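Local coordinates for magnetosome protein MamA (Magnetospirillum gryphiswaldense, PDB 3AS8) that probably acts as a tetratricopeptide-repeat scaffold on the magnetosome, recognising copies of itself and other proteins to build complexes, at residues A[19-32]-A[47-60]. Numbering follows the deposited sequence.
With SO4 (sulfate ion), chain D.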
ATOM      1  N   ALA A  19      -9.924  -0.586  16.011  1.00 22.04           N
ATOM      2  CA  ALA A  19      -9.289  -0.580  14.687  1.00 22.07           C
ATOM      3  C   ALA A  19      -7.792  -1.020  14.761  1.00 23.82           C
ATOM      4  O   ALA A  19      -7.275  -1.771  13.923  1.00 22.93           O
ATOM      5  CB  ALA A  19      -9.454   0.812  14.035  1.00 20.44           C
ATOM      6  N   LYS A  20      -7.099  -0.531  15.762  1.00 26.78           N
ATOM      7  CA  LYS A  20      -5.705  -0.929  15.988  1.00 29.20           C
ATOM      8  C   LYS A  20      -5.554  -2.411  16.371  1.00 30.26           C
ATOM      9  O   LYS A  20      -4.523  -3.019  16.112  1.00 31.74           O
ATOM     10  CB  LYS A  20      -5.124  -0.039  17.054  1.00 32.20           C
ATOM     11  CG  LYS A  20      -4.651   1.317  16.480  1.00 33.88           C
ATOM     12  CD  LYS A  20      -3.991   2.111  17.556  1.00 40.11           C
ATOM     13  CE  LYS A  20      -3.964   3.571  17.208  1.00 43.83           C
ATOM     14  NZ  LYS A  20      -3.547   4.346  18.419  1.00 49.81           N
ATOM     15  N   ALA A  21      -6.607  -3.008  16.935  1.00 28.31           N
ATOM     16  CA  ALA A  21      -6.607  -4.424  17.285  1.00 27.73           C
ATOM     17  C   ALA A  21      -7.103  -5.307  16.124  1.00 27.02           C
ATOM     18  O   ALA A  21      -7.138  -6.518  16.275  1.00 26.78           O
ATOM     19  CB  ALA A  21      -7.509  -4.635  18.496  1.00 27.26           C
ATOM     20  N   GLY A  22      -7.525  -4.730  14.998  1.00 24.91           N
ATOM     21  CA  GLY A  22      -8.072  -5.569  13.924  1.00 24.86           C
ATOM     22  C   GLY A  22      -9.567  -5.937  14.106  1.00 23.03           C
ATOM     23  O   GLY A  22     -10.102  -6.805  13.411  1.00 21.94           O
ATOM     24  N   ARG A  23     -10.274  -5.197  14.957  1.00 22.60           N
ATOM     25  CA  ARG A  23     -11.693  -5.413  15.164  1.00 20.97           C
ATOM     26  C   ARG A  23     -12.383  -4.370  14.322  1.00 18.46           C
ATOM     27  O   ARG A  23     -12.946  -3.390  14.795  1.00 17.56           O
ATOM     28  CB  ARG A  23     -12.052  -5.333  16.633  1.00 22.75           C
ATOM     29  CG  ARG A  23     -11.425  -6.428  17.601  1.00 28.22           C
ATOM     30  CD  ARG A  23     -11.909  -6.251  19.098  1.00 31.19           C
ATOM     31  NE  ARG A  23     -11.522  -4.965  19.687  1.00 34.01           N
ATOM     32  CZ  ARG A  23     -10.507  -4.717  20.546  1.00 40.06           C
ATOM     33  NH1 ARG A  23      -9.700  -5.692  21.004  1.00 36.49           N
ATOM     34  NH2 ARG A  23     -10.301  -3.447  20.990  1.00 39.91           N
ATOM     35  N   TYR A  24     -12.351  -4.597  13.029  1.00 19.58           N
ATOM     36  CA  TYR A  24     -12.731  -3.550  12.059  1.00 16.30           C
ATOM     37  C   TYR A  24     -14.197  -3.228  12.069  1.00 15.26           C
ATOM     38  O   TYR A  24     -14.575  -2.059  12.020  1.00 14.41           O
ATOM     39  CB  TYR A  24     -12.218  -3.937  10.659  1.00 15.58           C
ATOM     40  CG  TYR A  24     -10.695  -3.993  10.547  1.00 18.54           C
ATOM     41  CD1 TYR A  24      -9.905  -2.880  10.724  1.00 20.10           C
ATOM     42  CD2 TYR A  24     -10.044  -5.201  10.298  1.00 19.55           C
ATOM     43  CE1 TYR A  24      -8.502  -2.962  10.618  1.00 20.94           C
ATOM     44  CE2 TYR A  24      -8.717  -5.291  10.198  1.00 20.61           C
ATOM     45  CZ  TYR A  24      -7.937  -4.182  10.373  1.00 26.39           C
ATOM     46  OH  TYR A  24      -6.589  -4.333  10.295  1.00 30.54           O
ATOM     47  N   SER A  25     -15.039  -4.239  12.272  1.00 14.73           N
ATOM     48  CA  SER A  25     -16.497  -4.027  12.239  1.00 16.10           C
ATOM     49  C   SER A  25     -16.917  -3.172  13.460  1.00 15.86           C
ATOM     50  O   SER A  25     -17.695  -2.215  13.342  1.00 15.99           O
ATOM     51  CB  SER A  25     -17.238  -5.385  12.256  1.00 17.21           C
ATOM     52  OG  SER A  25     -16.943  -6.240  11.182  1.00 20.23           O
ATOM     53  N   GLU A  26     -16.347  -3.488  14.634  1.00 17.53           N
ATOM     54  CA  GLU A  26     -16.691  -2.750  15.858  1.00 17.29           C
ATOM     55  C   GLU A  26     -16.098  -1.363  15.738  1.00 17.82           C
ATOM     56  O   GLU A  26     -16.698  -0.405  16.229  1.00 19.38           O
ATOM     57  CB  GLU A  26     -16.210  -3.503  17.102  1.00 17.73           C
ATOM     58  CG  GLU A  26     -17.059  -4.782  17.418  1.00 19.95           C
ATOM     59  CD  GLU A  26     -16.422  -5.752  18.362  1.00 21.50           C
ATOM     60  OE1 GLU A  26     -15.351  -6.361  18.048  1.00 24.38           O
ATOM     61  OE2 GLU A  26     -17.014  -5.916  19.433  1.00 30.46           O
ATOM     62  N   ALA A  27     -14.942  -1.224  15.077  1.00 17.67           N
ATOM     63  CA  ALA A  27     -14.386   0.127  14.774  1.00 16.87           C
ATOM     64  C   ALA A  27     -15.314   1.010  13.912  1.00 16.50           C
ATOM     65  O   ALA A  27     -15.435   2.217  14.146  1.00 15.67           O
ATOM     66  CB  ALA A  27     -12.959   0.057  14.098  1.00 15.25           C
ATOM     67  N   VAL A  28     -15.951   0.419  12.902  1.00 16.45           N
ATOM     68  CA  VAL A  28     -16.963   1.161  12.103  1.00 16.38           C
ATOM     69  C   VAL A  28     -18.111   1.586  12.998  1.00 17.46           C
ATOM     70  O   VAL A  28     -18.484   2.751  12.975  1.00 17.91           O
ATOM     71  CB  VAL A  28     -17.522   0.333  10.911  1.00 16.42           C
ATOM     72  CG1 VAL A  28     -18.630   1.131  10.111  1.00 14.92           C
ATOM     73  CG2 VAL A  28     -16.397  -0.079  10.024  1.00 18.43           C
ATOM     74  N   VAL A  29     -18.674   0.636  13.751  1.00 17.45           N
ATOM     75  CA  VAL A  29     -19.807   0.944  14.626  1.00 19.05           C
ATOM     76  C   VAL A  29     -19.515   2.131  15.577  1.00 19.42           C
ATOM     77  O   VAL A  29     -20.309   3.041  15.716  1.00 22.31           O
ATOM     78  CB  VAL A  29     -20.269  -0.283  15.462  1.00 19.06           C
ATOM     79  CG1 VAL A  29     -21.235   0.171  16.534  1.00 21.15           C
ATOM     80  CG2 VAL A  29     -20.918  -1.418  14.513  1.00 21.03           C
ATOM     81  N   MET A  30     -18.398   2.097  16.255  1.00 18.76           N
ATOM     82  CA  MET A  30     -18.026   3.178  17.181  1.00 20.00           C
ATOM     83  C   MET A  30     -17.621   4.458  16.479  1.00 18.44           C
ATOM     84  O   MET A  30     -18.053   5.561  16.875  1.00 19.82           O
ATOM     85  CB  MET A  30     -16.891   2.739  18.115  1.00 20.45           C
ATOM     86  CG  MET A  30     -17.183   1.570  19.113  1.00 27.98           C
ATOM     87  SD  MET A  30     -18.428   1.990  20.346  1.00 46.83           S
ATOM     88  CE  MET A  30     -19.844   1.111  19.750  1.00 41.17           C
ATOM     89  N   LEU A  31     -16.743   4.378  15.492  1.00 18.84           N
ATOM     90  CA  LEU A  31     -16.177   5.636  14.923  1.00 19.50           C
ATOM     91  C   LEU A  31     -17.177   6.411  14.088  1.00 21.18           C
ATOM     92  O   LEU A  31     -17.084   7.637  13.985  1.00 20.40           O
ATOM     93  CB  LEU A  31     -14.829   5.440  14.213  1.00 18.44           C
ATOM     94  CG  LEU A  31     -13.588   5.025  15.046  1.00 19.47           C
ATOM     95  CD1 LEU A  31     -12.371   4.604  14.163  1.00 19.53           C
ATOM     96  CD2 LEU A  31     -13.232   5.957  16.202  1.00 19.27           C
ATOM     97  N   GLU A  32     -18.178   5.735  13.546  1.00 19.96           N
ATOM     98  CA  GLU A  32     -19.254   6.424  12.866  1.00 21.78           C
ATOM     99  C   GLU A  32     -19.991   7.415  13.789  1.00 23.78           C
ATOM    100  O   GLU A  32     -20.618   8.371  13.308  1.00 24.71           O
ATOM    101  CB  GLU A  32     -20.282   5.412  12.363  1.00 22.71           C
ATOM    102  CG  GLU A  32     -19.928   4.828  11.005  1.00 26.69           C
ATOM    103  CD  GLU A  32     -20.976   3.839  10.430  1.00 29.76           C
ATOM    104  OE1 GLU A  32     -21.811   3.291  11.187  1.00 31.96           O
ATOM    105  OE2 GLU A  32     -20.952   3.618   9.202  1.00 27.86           O
ATOM    106  N   HIS A  47      -8.485   5.781  10.966  1.00 20.99           N
ATOM    107  CA  HIS A  47      -8.928   4.497  11.460  1.00 20.27           C
ATOM    108  C   HIS A  47     -10.290   4.043  10.901  1.00 18.48           C
ATOM    109  O   HIS A  47     -10.476   2.867  10.576  1.00 17.43           O
ATOM    110  CB  HIS A  47      -8.753   4.485  12.970  1.00 20.37           C
ATOM    111  CG  HIS A  47      -7.311   4.409  13.362  1.00 21.92           C
ATOM    112  ND1 HIS A  47      -6.546   5.526  13.674  1.00 26.95           N
ATOM    113  CD2 HIS A  47      -6.450   3.360  13.337  1.00 23.77           C
ATOM    114  CE1 HIS A  47      -5.298   5.141  13.908  1.00 26.74           C
ATOM    115  NE2 HIS A  47      -5.215   3.838  13.720  1.00 29.90           N
ATOM    116  N   LEU A  48     -11.224   4.973  10.711  1.00 16.43           N
ATOM    117  CA  LEU A  48     -12.493   4.607  10.120  1.00 16.75           C
ATOM    118  C   LEU A  48     -12.357   4.306   8.629  1.00 16.27           C
ATOM    119  O   LEU A  48     -13.087   3.474   8.084  1.00 18.50           O
ATOM    120  CB  LEU A  48     -13.535   5.717  10.346  1.00 16.61           C
ATOM    121  CG  LEU A  48     -14.938   5.573   9.744  1.00 19.06           C
ATOM    122  CD1 LEU A  48     -15.735   4.255  10.202  1.00 16.16           C
ATOM    123  CD2 LEU A  48     -15.691   6.863  10.218  1.00 16.41           C
ATOM    124  N   GLY A  49     -11.499   5.056   7.958  1.00 18.18           N
ATOM    125  CA  GLY A  49     -11.108   4.775   6.558  1.00 18.26           C
ATOM    126  C   GLY A  49     -10.594   3.346   6.437  1.00 16.97           C
ATOM    127  O   GLY A  49     -11.093   2.614   5.627  1.00 17.40           O
ATOM    128  N   ILE A  50      -9.610   2.986   7.242  1.00 18.08           N
ATOM    129  CA  ILE A  50      -9.042   1.605   7.304  1.00 18.72           C
ATOM    130  C   ILE A  50     -10.151   0.598   7.528  1.00 19.05           C
ATOM    131  O   ILE A  50     -10.310  -0.351   6.780  1.00 21.06           O
ATOM    132  CB  ILE A  50      -7.949   1.517   8.388  1.00 20.04           C
ATOM    133  CG1 ILE A  50      -6.648   2.201   7.957  1.00 20.20           C
ATOM    134  CG2 ILE A  50      -7.530   0.015   8.807  1.00 18.56           C
ATOM    135  CD1 ILE A  50      -5.514   2.088   9.089  1.00 18.03           C
ATOM    136  N   ALA A  51     -10.978   0.858   8.521  1.00 18.00           N
ATOM    137  CA  ALA A  51     -12.111  -0.015   8.876  1.00 16.45           C
ATOM    138  C   ALA A  51     -13.140  -0.165   7.771  1.00 16.08           C
ATOM    139  O   ALA A  51     -13.636  -1.280   7.556  1.00 14.59           O
ATOM    140  CB  ALA A  51     -12.785   0.472  10.201  1.00 15.23           C
ATOM    141  N   TYR A  52     -13.482   0.933   7.082  1.00 14.69           N
ATOM    142  CA  TYR A  52     -14.384   0.867   5.930  1.00 16.26           C
ATOM    143  C   TYR A  52     -13.802   0.061   4.760  1.00 17.19           C
ATOM    144  O   TYR A  52     -14.531  -0.773   4.204  1.00 16.37           O
ATOM    145  CB  TYR A  52     -14.771   2.249   5.390  1.00 16.25           C
ATOM    146  CG  TYR A  52     -15.884   2.967   6.109  1.00 16.67           C
ATOM    147  CD1 TYR A  52     -16.982   2.306   6.585  1.00 18.92           C
ATOM    148  CD2 TYR A  52     -15.842   4.367   6.244  1.00 20.10           C
ATOM    149  CE1 TYR A  52     -18.050   2.985   7.190  1.00 22.63           C
ATOM    150  CE2 TYR A  52     -16.882   5.071   6.880  1.00 22.61           C
ATOM    151  CZ  TYR A  52     -17.986   4.372   7.358  1.00 23.87           C
ATOM    152  OH  TYR A  52     -19.006   5.056   7.981  1.00 20.55           O
ATOM    153  N   VAL A  53     -12.499   0.202   4.492  1.00 17.70           N
ATOM    154  CA  VAL A  53     -11.905  -0.619   3.435  1.00 19.73           C
ATOM    155  C   VAL A  53     -11.917  -2.127   3.796  1.00 20.17           C
ATOM    156  O   VAL A  53     -12.158  -2.969   2.935  1.00 20.76           O
ATOM    157  CB  VAL A  53     -10.468  -0.176   3.111  1.00 21.69           C
ATOM    158  CG1 VAL A  53      -9.768  -1.162   2.105  1.00 22.65           C
ATOM    159  CG2 VAL A  53     -10.520   1.281   2.526  1.00 16.90           C
ATOM    160  N   LYS A  54     -11.634  -2.430   5.041  1.00 17.93           N
ATOM    161  CA  LYS A  54     -11.546  -3.804   5.530  1.00 18.28           C
ATOM    162  C   LYS A  54     -12.917  -4.460   5.486  1.00 18.34           C
ATOM    163  O   LYS A  54     -13.024  -5.643   5.256  1.00 18.67           O
ATOM    164  CB  LYS A  54     -10.968  -3.828   6.992  1.00 17.40           C
ATOM    165  CG  LYS A  54      -9.423  -3.636   7.116  1.00 19.41           C
ATOM    166  CD  LYS A  54      -8.595  -4.812   6.489  1.00 23.37           C
ATOM    167  CE  LYS A  54      -7.079  -4.568   6.606  1.00 28.44           C
ATOM    168  NZ  LYS A  54      -6.293  -5.815   6.138  1.00 30.57           N
ATOM    169  N   THR A  55     -13.973  -3.693   5.698  1.00 18.10           N
ATOM    170  CA  THR A  55     -15.319  -4.218   5.740  1.00 17.47           C
ATOM    171  C   THR A  55     -16.066  -4.046   4.444  1.00 19.77           C
ATOM    172  O   THR A  55     -17.258  -4.395   4.383  1.00 21.51           O
ATOM    173  CB  THR A  55     -16.180  -3.607   6.899  1.00 17.68           C
ATOM    174  OG1 THR A  55     -16.136  -2.174   6.799  1.00 17.74           O
ATOM    175  CG2 THR A  55     -15.613  -4.099   8.316  1.00 15.07           C
ATOM    176  N   GLY A  56     -15.360  -3.668   3.377  1.00 21.76           N
ATOM    177  CA  GLY A  56     -15.914  -3.785   1.977  1.00 23.45           C
ATOM    178  C   GLY A  56     -16.414  -2.464   1.402  1.00 24.67           C
ATOM    179  O   GLY A  56     -16.779  -2.386   0.204  1.00 27.51           O
ATOM    180  N   ALA A  57     -16.472  -1.413   2.227  1.00 23.76           N
ATOM    181  CA  ALA A  57     -16.847  -0.051   1.745  1.00 22.19           C
ATOM    182  C   ALA A  57     -15.590   0.680   1.285  1.00 20.72           C
ATOM    183  O   ALA A  57     -15.088   1.667   1.925  1.00 18.37           O
ATOM    184  CB  ALA A  57     -17.615   0.755   2.833  1.00 20.55           C
ATOM    185  N   VAL A  58     -15.076   0.242   0.127  1.00 19.09           N
ATOM    186  CA  VAL A  58     -13.729   0.648  -0.231  1.00 19.06           C
ATOM    187  C   VAL A  58     -13.789   2.090  -0.771  1.00 19.43           C
ATOM    188  O   VAL A  58     -12.928   2.892  -0.411  1.00 20.13           O
ATOM    189  CB  VAL A  58     -13.035  -0.302  -1.210  1.00 21.94           C
ATOM    190  CG1 VAL A  58     -11.608   0.245  -1.586  1.00 20.46           C
ATOM    191  CG2 VAL A  58     -13.041  -1.811  -0.602  1.00 19.54           C
ATOM    192  N   ASP A  59     -14.810   2.433  -1.515  1.00 20.69           N
ATOM    193  CA  ASP A  59     -14.957   3.806  -2.044  1.00 22.54           C
ATOM    194  C   ASP A  59     -15.159   4.775  -0.858  1.00 21.32           C
ATOM    195  O   ASP A  59     -14.493   5.818  -0.719  1.00 20.02           O
ATOM    196  CB  ASP A  59     -16.136   3.856  -3.005  1.00 25.35           C
ATOM    197  CG  ASP A  59     -16.597   5.283  -3.353  1.00 30.65           C
ATOM    198  OD1 ASP A  59     -17.836   5.495  -3.527  1.00 35.88           O
ATOM    199  OD2 ASP A  59     -15.743   6.189  -3.431  1.00 35.42           O
ATOM    200  N   ARG A  60     -16.047   4.404   0.029  1.00 21.53           N
ATOM    201  CA  ARG A  60     -16.275   5.225   1.215  1.00 21.48           C
ATOM    202  C   ARG A  60     -15.016   5.413   2.017  1.00 20.42           C
ATOM    203  O   ARG A  60     -14.692   6.501   2.474  1.00 19.39           O
ATOM    204  CB  ARG A  60     -17.399   4.659   2.088  1.00 21.89           C
ATOM    205  CG  ARG A  60     -17.905   5.691   3.059  1.00 25.00           C
ATOM    206  CD  ARG A  60     -19.048   5.155   3.873  1.00 30.18           C
ATOM    207  NE  ARG A  60     -19.570   6.157   4.803  1.00 34.54           N
ATOM    208  CZ  ARG A  60     -20.712   5.993   5.452  1.00 34.33           C
ATOM    209  NH1 ARG A  60     -21.151   6.932   6.284  1.00 39.25           N
ATOM    210  NH2 ARG A  60     -21.405   4.866   5.296  1.00 36.28           N
TER
HETATM  211  S   SO4 D   3      -7.418  -9.039   8.317  1.00 88.68           S
HETATM  212  O1  SO4 D   3      -8.062  -9.514   9.544  1.00 88.81           O
HETATM  213  O2  SO4 D   3      -7.327 -10.185   7.405  1.00 90.41           O
HETATM  214  O3  SO4 D   3      -8.217  -8.001   7.664  1.00 89.41           O
HETATM  215  O4  SO4 D   3      -6.100  -8.462   8.620  1.00 88.60           O
HETATM  216  O   HOH W   1      -5.364  -6.194   9.262  1.00 46.42           O
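Y24 and K54 make a CH-pi contact between helices 24-31 and 42-54: K54 CG lies 3.4 Å from the centroid of the Y24 ring, almost on its normal. Its chi1 (-78°) sets CG over the ring, and a bend at chi2 turns CD and CE along it toward the hydroxyl; the methylenes serve as apolar cover while NZ reaches a sulfate, probably from the crystallisation liquor, through a weak bond to O3. Shortening Y24 to an alanine would take away the ring, and the K54 methylenes and I50 CG2 would probably be left without their aromatic partner, with a gap between the helices.

Apolar packing continues along the helices. A51 is small enough to let the backbones approach, its CB sitting 3.6 Å from Y24 O and also meeting A27 CB. V28's branched chain sends CG2 to A51 and CG1 to Y52 CE1 (3.5 Å), while L31 is long enough for CD1 to pack on H47 CB.

Y52 suits the far end by joining a ring that fits V28 to a hydroxyl that donates to the anti lone pair of E32 OE2 (2.7 Å), at the ring edge. That hydroxyl oxygen lies over the R60 guanidinium face; E32 OE2 and R60 NH2, 4.1 Å apart, are beyond a salt bridge but probably attract electrostatically.

Segments 24-31 and 47-54 cross at -129° within the tetratricopeptide-repeat superhelix; helix 5-20 meets M30, helix 58-71 backs L48 and Y52, and helix 76-88 touches H47 and I50.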